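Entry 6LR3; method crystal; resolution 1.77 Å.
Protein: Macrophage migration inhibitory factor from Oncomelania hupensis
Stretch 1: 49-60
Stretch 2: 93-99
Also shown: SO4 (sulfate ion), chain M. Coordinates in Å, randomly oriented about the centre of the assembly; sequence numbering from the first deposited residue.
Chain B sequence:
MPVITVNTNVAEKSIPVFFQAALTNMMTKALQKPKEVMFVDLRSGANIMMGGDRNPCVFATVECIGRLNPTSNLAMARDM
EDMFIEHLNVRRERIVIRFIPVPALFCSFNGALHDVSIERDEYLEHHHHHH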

# COMPACT_ATOMS: atom_id res chain seq x y z
N MET B 49 -13.78 -5.84 1.41
CA MET B 49 -15.22 -5.60 1.32
C MET B 49 -15.45 -4.13 1.05
O MET B 49 -14.58 -3.28 1.38
CB MET B 49 -15.98 -6.14 2.53
CG MET B 49 -15.86 -5.37 3.75
SD MET B 49 -17.25 -5.68 4.99
CE MET B 49 -17.27 -7.47 5.05
N MET B 50 -16.57 -3.84 0.40
CA MET B 50 -16.95 -2.47 0.05
C MET B 50 -18.42 -2.32 0.40
O MET B 50 -19.20 -3.21 0.05
CB MET B 50 -16.72 -2.24 -1.44
CG MET B 50 -17.04 -0.85 -1.89
SD MET B 50 -17.00 -0.80 -3.69
CE MET B 50 -17.19 0.96 -3.96
N GLY B 51 -18.77 -1.24 1.09
CA GLY B 51 -20.18 -0.98 1.44
C GLY B 51 -20.71 -2.00 2.41
O GLY B 51 -21.94 -2.19 2.47
N GLY B 52 -19.83 -2.69 3.14
CA GLY B 52 -20.22 -3.74 4.09
C GLY B 52 -20.64 -5.02 3.39
O GLY B 52 -21.21 -5.88 4.06
N ASP B 53 -20.38 -5.17 2.09
CA ASP B 53 -20.77 -6.44 1.44
C ASP B 53 -19.65 -6.95 0.54
O ASP B 53 -18.69 -6.20 0.24
CB ASP B 53 -22.12 -6.32 0.74
CG ASP B 53 -22.04 -5.51 -0.53
OD1 ASP B 53 -21.19 -5.86 -1.37
OD2 ASP B 53 -22.82 -4.55 -0.65
N ARG B 54 -19.77 -8.20 0.14
CA ARG B 54 -18.67 -8.93 -0.52
C ARG B 54 -19.00 -9.13 -1.99
O ARG B 54 -18.36 -9.98 -2.61
CB ARG B 54 -18.40 -10.21 0.25
CG ARG B 54 -17.96 -9.95 1.69
CD ARG B 54 -17.47 -11.21 2.31
NE ARG B 54 -16.97 -11.06 3.66
CZ ARG B 54 -15.76 -10.63 3.98
NH1 ARG B 54 -14.92 -10.24 3.04
NH2 ARG B 54 -15.38 -10.59 5.24
N ASN B 55 -19.89 -8.33 -2.55
CA ASN B 55 -20.06 -8.31 -4.03
C ASN B 55 -18.72 -7.89 -4.63
O ASN B 55 -17.90 -7.24 -3.96
CB ASN B 55 -21.20 -7.39 -4.47
CG ASN B 55 -22.54 -7.95 -4.03
OD1 ASN B 55 -22.74 -9.16 -3.98
ND2 ASN B 55 -23.43 -7.05 -3.66
N PRO B 56 -18.45 -8.27 -5.88
CA PRO B 56 -17.15 -7.98 -6.50
C PRO B 56 -16.88 -6.48 -6.41
O PRO B 56 -17.77 -5.66 -6.61
CB PRO B 56 -17.34 -8.43 -7.95
CG PRO B 56 -18.32 -9.57 -7.81
CD PRO B 56 -19.29 -9.08 -6.76
N CYS B 57 -15.64 -6.15 -6.06
CA CYS B 57 -15.19 -4.76 -5.97
C CYS B 57 -13.70 -4.69 -6.30
O CYS B 57 -13.01 -5.70 -6.31
CB CYS B 57 -15.48 -4.17 -4.59
SG CYS B 57 -14.48 -4.86 -3.26
N VAL B 58 -13.26 -3.48 -6.58
CA VAL B 58 -11.82 -3.17 -6.83
C VAL B 58 -11.49 -1.86 -6.15
O VAL B 58 -12.19 -0.88 -6.37
CB VAL B 58 -11.50 -3.02 -8.33
CG1 VAL B 58 -10.04 -2.63 -8.51
CG2 VAL B 58 -11.87 -4.26 -9.12
N PHE B 59 -10.39 -1.86 -5.41
CA PHE B 59 -9.67 -0.63 -5.06
C PHE B 59 -8.31 -0.74 -5.71
O PHE B 59 -7.55 -1.67 -5.39
CB PHE B 59 -9.55 -0.44 -3.55
CG PHE B 59 -8.68 0.73 -3.21
CD1 PHE B 59 -9.00 1.98 -3.68
CD2 PHE B 59 -7.55 0.60 -2.42
CE1 PHE B 59 -8.20 3.08 -3.41
CE2 PHE B 59 -6.75 1.69 -2.13
CZ PHE B 59 -7.08 2.94 -2.63
N ALA B 60 -7.99 0.18 -6.61
CA ALA B 60 -6.71 0.15 -7.32
C ALA B 60 -5.95 1.45 -7.04
O ALA B 60 -6.61 2.48 -6.76
CB ALA B 60 -6.91 -0.06 -8.79
N GLU B 93 -19.74 0.87 -10.48
CA GLU B 93 -20.05 1.48 -9.17
C GLU B 93 -19.42 0.67 -8.03
O GLU B 93 -19.72 0.98 -6.85
CB GLU B 93 -21.57 1.63 -8.98
CG GLU B 93 -22.30 0.31 -8.91
CD GLU B 93 -22.88 -0.17 -10.24
OE1 GLU B 93 -22.34 0.15 -11.35
OE2 GLU B 93 -23.88 -0.93 -10.16
N ARG B 94 -18.56 -0.31 -8.33
CA ARG B 94 -17.82 -1.07 -7.31
C ARG B 94 -16.31 -0.87 -7.52
O ARG B 94 -15.52 -1.72 -7.05
CB ARG B 94 -18.22 -2.54 -7.34
CG ARG B 94 -19.67 -2.77 -6.93
CD ARG B 94 -19.88 -2.61 -5.44
NE ARG B 94 -19.30 -3.74 -4.72
CZ ARG B 94 -19.39 -3.89 -3.40
NH1 ARG B 94 -20.03 -2.99 -2.68
NH2 ARG B 94 -18.83 -4.92 -2.81
N ILE B 95 -15.93 0.20 -8.21
CA ILE B 95 -14.49 0.48 -8.51
C ILE B 95 -14.11 1.85 -7.98
O ILE B 95 -14.76 2.82 -8.34
CB ILE B 95 -14.20 0.39 -10.02
CG1 ILE B 95 -14.61 -0.96 -10.59
CG2 ILE B 95 -12.75 0.71 -10.31
CD1 ILE B 95 -14.67 -1.00 -12.11
N VAL B 96 -13.03 1.89 -7.22
CA VAL B 96 -12.39 3.14 -6.76
C VAL B 96 -10.91 3.05 -7.13
O VAL B 96 -10.30 2.01 -6.92
CB VAL B 96 -12.60 3.37 -5.27
CG1 VAL B 96 -11.73 4.50 -4.73
CG2 VAL B 96 -14.07 3.66 -4.98
N ILE B 97 -10.36 4.12 -7.66
CA ILE B 97 -8.93 4.18 -8.07
C ILE B 97 -8.32 5.44 -7.46
O ILE B 97 -8.88 6.51 -7.61
CB ILE B 97 -8.77 4.16 -9.60
CG1 ILE B 97 -9.50 2.98 -10.25
CG2 ILE B 97 -7.29 4.18 -9.94
CD1 ILE B 97 -9.72 3.13 -11.74
N ARG B 98 -7.19 5.29 -6.79
CA ARG B 98 -6.43 6.42 -6.24
C ARG B 98 -5.18 6.59 -7.08
O ARG B 98 -4.44 5.64 -7.32
CB ARG B 98 -6.08 6.18 -4.78
CG ARG B 98 -5.24 7.28 -4.17
CD ARG B 98 -4.97 7.00 -2.71
NE ARG B 98 -3.91 7.90 -2.33
CZ ARG B 98 -2.92 7.63 -1.51
NH1 ARG B 98 -2.87 6.50 -0.85
NH2 ARG B 98 -1.96 8.53 -1.36
N PHE B 99 -4.95 7.83 -7.48
CA PHE B 99 -3.76 8.27 -8.25
C PHE B 99 -2.80 8.91 -7.25
O PHE B 99 -3.17 9.80 -6.52
CB PHE B 99 -4.22 9.19 -9.38
CG PHE B 99 -5.11 8.47 -10.36
CD1 PHE B 99 -4.55 7.80 -11.44
CD2 PHE B 99 -6.47 8.40 -10.17
CE1 PHE B 99 -5.35 7.11 -12.33
CE2 PHE B 99 -7.27 7.70 -11.07
CZ PHE B 99 -6.71 7.05 -12.13
S SO4 M . 0.71 5.99 0.02
O1 SO4 M . -0.65 5.62 0.35
O2 SO4 M . 1.62 5.30 0.92
O3 SO4 M . 0.88 7.37 0.13
O4 SO4 M . 0.98 5.53 -1.31

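Residues 58-60 and 95-99 run side by side as parallel strands, their directions differing by only 7° and their axes approaching to 4.8 Å. V58 pairs with I95, F59 with V96, and A60 with I97. As is usual for parallel strands, the hydrogen bonds step from one strand to the other: V58 N donates to R94 O (2.9 Å), V96 N to V58 O (3.0 Å), A60 N to V96 O (3.0 Å) and R98 N to A60 O (2.9 Å). The same carbonyls also receive CA-H contacts, such as I97 CA to A60 O at 3.2 Å.

Ahead of this ladder, the first stretch leaves its earlier strand through a type I' turn from M50 to D53. Its central residues, G51 and G52, both have positive phi, a conformation that glycine adopts readily. The turn is closed by M50 N to D53 O (3.2 Å) and D53 N to M50 O (3.1 Å).

The turn and the loop after it wrap around R94, whose side chain binds mainly to backbone carbonyls. R94 NH1 donates to M50 O (2.9 Å), R94 NH2 to N55 O (2.8 Å), and R94 NE to P56 O (3.1 Å) in a nearly straight bond; weak bonds from R94 NH2 to M50 O and D53 O add to the set. Arginine suits this place because its planar group presents several N-H donors to carbonyls spread along a curved chain. D53 supplies the opposite charge, its OD1 forming a salt bridge with R94 NH2 at 2.9 Å. D53 OD1 also accepts from N55 N (3.0 Å). M50 CB and N55 CB cover opposite faces of the guanidinium, so the buried charge is enclosed by carbon above and below while its N-H groups find acceptors.

Along the strands, side chains alternate between the sheet's two faces. F59 and V96 share one, with F59 CD1 3.9 Å from V96 CG1; the phenylalanine ring also reaches R98, F59 CE1 lying 4.0 Å from the aliphatic R98 CB. M50, with chi1 to chi3 all t, extends to bring M50 CE within 4.3 Å of V96 CG2. V58, I95, A60 and I97 occupy the other face, where beta-branched valine and isoleucine suit the extended backbone and small A60 sets its CB 4.3 Å from I97 CG1. R98 ends differently: its tip leads away from the first stretch, and R98 NH1 donates to sulfate O1 at 2.7 Å, pairing positive charge with an anion.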